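PDB 3QDH: fimbrial structural subunit from Actinomyces naeslundii, which builds the shaft of type 2 fimbriae and, as an adhesin, mediates interactions with streptococci and host cells during oral biofilm development. Local coordinates for residues 181-186 with 250-255. Sequence-based numbering, arbitrary orientation.
Sequences AQFQLY and LVETKA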
loop_
_atom_site.group_PDB
_atom_site.type_symbol
_atom_site.label_atom_id
_atom_site.label_comp_id
_atom_site.label_asym_id
_atom_site.label_seq_id
_atom_site.Cartn_x
_atom_site.Cartn_y
_atom_site.Cartn_z
ATOM N N ALA A 181 23.115 -16.858 11.329
ATOM C CA ALA A 181 22.242 -16.479 12.429
ATOM C C ALA A 181 20.842 -16.222 11.875
ATOM O O ALA A 181 20.692 -15.675 10.782
ATOM C CB ALA A 181 22.775 -15.246 13.133
ATOM N N GLN A 182 19.825 -16.636 12.622
ATOM C CA GLN A 182 18.450 -16.506 12.154
ATOM C C GLN A 182 17.580 -15.641 13.065
ATOM O O GLN A 182 17.639 -15.751 14.290
ATOM C CB GLN A 182 17.823 -17.879 11.882
ATOM C CG GLN A 182 18.367 -18.547 10.618
ATOM C CD GLN A 182 17.630 -19.820 10.232
ATOM O OE1 GLN A 182 16.824 -20.351 10.994
ATOM N NE2 GLN A 182 17.914 -20.318 9.035
ATOM N N PHE A 183 16.784 -14.776 12.437
ATOM C CA PHE A 183 15.932 -13.810 13.133
ATOM C C PHE A 183 14.517 -13.809 12.553
ATOM O O PHE A 183 14.293 -14.253 11.426
ATOM C CB PHE A 183 16.506 -12.389 13.011
ATOM C CG PHE A 183 17.799 -12.168 13.759
ATOM C CD1 PHE A 183 17.790 -11.696 15.070
ATOM C CD2 PHE A 183 19.028 -12.393 13.139
ATOM C CE1 PHE A 183 18.988 -11.470 15.759
ATOM C CE2 PHE A 183 20.229 -12.167 13.818
ATOM C CZ PHE A 183 20.210 -11.709 15.128
ATOM N N GLN A 184 13.571 -13.308 13.345
ATOM C CA GLN A 184 12.191 -13.095 12.913
ATOM C C GLN A 184 11.711 -11.739 13.435
ATOM O O GLN A 184 12.066 -11.336 14.544
ATOM C CB GLN A 184 11.276 -14.219 13.422
ATOM C CG GLN A 184 11.561 -15.595 12.810
ATOM C CD GLN A 184 10.410 -16.572 12.969
ATOM O OE1 GLN A 184 9.848 -16.728 14.055
ATOM N NE2 GLN A 184 10.065 -17.253 11.881
ATOM N N LEU A 185 10.923 -11.032 12.625
ATOM C CA LEU A 185 10.421 -9.704 12.991
ATOM C C LEU A 185 8.952 -9.728 13.402
ATOM O O LEU A 185 8.128 -10.380 12.757
ATOM C CB LEU A 185 10.628 -8.708 11.845
ATOM C CG LEU A 185 11.998 -8.035 11.742
ATOM C CD1 LEU A 185 12.267 -7.569 10.319
ATOM C CD2 LEU A 185 12.128 -6.876 12.736
ATOM N N TYR A 186 8.641 -9.002 14.472
ATOM C CA TYR A 186 7.281 -8.928 14.997
ATOM C C TYR A 186 6.793 -7.487 15.127
ATOM O O TYR A 186 7.585 -6.561 15.320
ATOM C CB TYR A 186 7.190 -9.614 16.369
ATOM C CG TYR A 186 7.305 -11.128 16.347
ATOM C CD1 TYR A 186 8.551 -11.756 16.434
ATOM C CD2 TYR A 186 6.165 -11.933 16.265
ATOM C CE1 TYR A 186 8.662 -13.148 16.429
ATOM C CE2 TYR A 186 6.264 -13.328 16.257
ATOM C CZ TYR A 186 7.514 -13.928 16.339
ATOM O OH TYR A 186 7.618 -15.306 16.329
ATOM N N LEU A 250 12.535 -7.521 17.246
ATOM C CA LEU A 250 13.400 -8.501 16.593
ATOM C C LEU A 250 13.709 -9.665 17.535
ATOM O O LEU A 250 14.139 -9.458 18.666
ATOM C CB LEU A 250 14.692 -7.832 16.112
ATOM C CG LEU A 250 15.654 -8.640 15.238
ATOM C CD1 LEU A 250 15.028 -8.972 13.891
ATOM C CD2 LEU A 250 16.966 -7.884 15.052
ATOM N N VAL A 251 13.479 -10.883 17.057
ATOM C CA VAL A 251 13.697 -12.093 17.850
ATOM C C VAL A 251 14.733 -12.981 17.161
ATOM O O VAL A 251 14.561 -13.348 15.999
ATOM C CB VAL A 251 12.374 -12.886 18.054
ATOM C CG1 VAL A 251 12.624 -14.204 18.798
ATOM C CG2 VAL A 251 11.352 -12.041 18.805
ATOM N N GLU A 252 15.808 -13.317 17.877
ATOM C CA GLU A 252 16.781 -14.296 17.384
ATOM C C GLU A 252 16.244 -15.713 17.592
ATOM O O GLU A 252 15.908 -16.105 18.713
ATOM C CB GLU A 252 18.153 -14.121 18.048
ATOM C CG GLU A 252 19.292 -14.750 17.238
ATOM C CD GLU A 252 20.653 -14.722 17.930
ATOM O OE1 GLU A 252 20.847 -13.962 18.906
ATOM O OE2 GLU A 252 21.546 -15.468 17.476
ATOM N N THR A 253 16.153 -16.464 16.501
ATOM C CA THR A 253 15.570 -17.803 16.527
ATOM C C THR A 253 16.624 -18.911 16.449
ATOM O O THR A 253 16.381 -20.041 16.890
ATOM C CB THR A 253 14.538 -17.982 15.403
ATOM O OG1 THR A 253 15.065 -17.452 14.178
ATOM C CG2 THR A 253 13.236 -17.256 15.755
ATOM N N LYS A 254 17.786 -18.583 15.884
ATOM C CA LYS A 254 18.898 -19.529 15.774
ATOM C C LYS A 254 20.247 -18.815 15.837
ATOM O O LYS A 254 20.511 -17.872 15.076
ATOM C CB LYS A 254 18.793 -20.364 14.490
ATOM C CG LYS A 254 19.750 -21.566 14.445
ATOM C CD LYS A 254 19.797 -22.227 13.072
ATOM C CE LYS A 254 20.740 -21.508 12.113
ATOM N NZ LYS A 254 22.177 -21.550 12.536
ATOM N N ALA A 255 21.089 -19.273 16.757
ATOM C CA ALA A 255 22.442 -18.756 16.904
ATOM C C ALA A 255 23.305 -19.241 15.743
ATOM O O ALA A 255 23.050 -20.316 15.195
ATOM C CB ALA A 255 23.033 -19.202 18.233
#
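Gln182 O accepts two backbone N-H groups where strands 182-186 and 250-254 pair antiparallel: Thr253 N, at 2.8 Å, and Lys254 N, at a longer 3.3 Å, both reach it from the same face of its carbonyl plane. Two consecutive residues thus oppose one, a classic beta bulge. Thr253 OG1, swung between its backbone N and carbonyl carbon (chi1 45°), adds a weak third bond. Within the bulge, Gln182 N returns a nearly straight bond to Lys254 O (2.8 Å); next to it Gln184 and Val251 form a hydrogen-bonded pair through both N-H groups.

On the buried face of Phe183, Leu185, Leu250 and Glu252, the extended Glu252 side chain crosses the Phe183 ring obliquely, its CG over one face toward the rim, 4.0 Å from the centroid (CH-pi). Leu250 CG meets Phe183 CD1 at 3.7 Å, and Leu250 CD1 reaches Leu185 CD2.

On the face of Gln182, Gln184, Val251 and Lys254, Lys254 bends its CE alongside Gln182. Beside it, the Gln184 side chain crosses that of Thr253 at about a right angle, CG against CG2 (3.8 Å), and Tyr186 CD1 touches Val251 CG2.

Glu252-Thr253 fits the pilin E box of this C-terminal SpaA-like (CnaB-type) domain: the bulge gathers polar bonds on one carbonyl, while Phe183, Leu185 and Leu250 pack against strands 154-165 and 220-230, with Glu252 held among them beside Lys165.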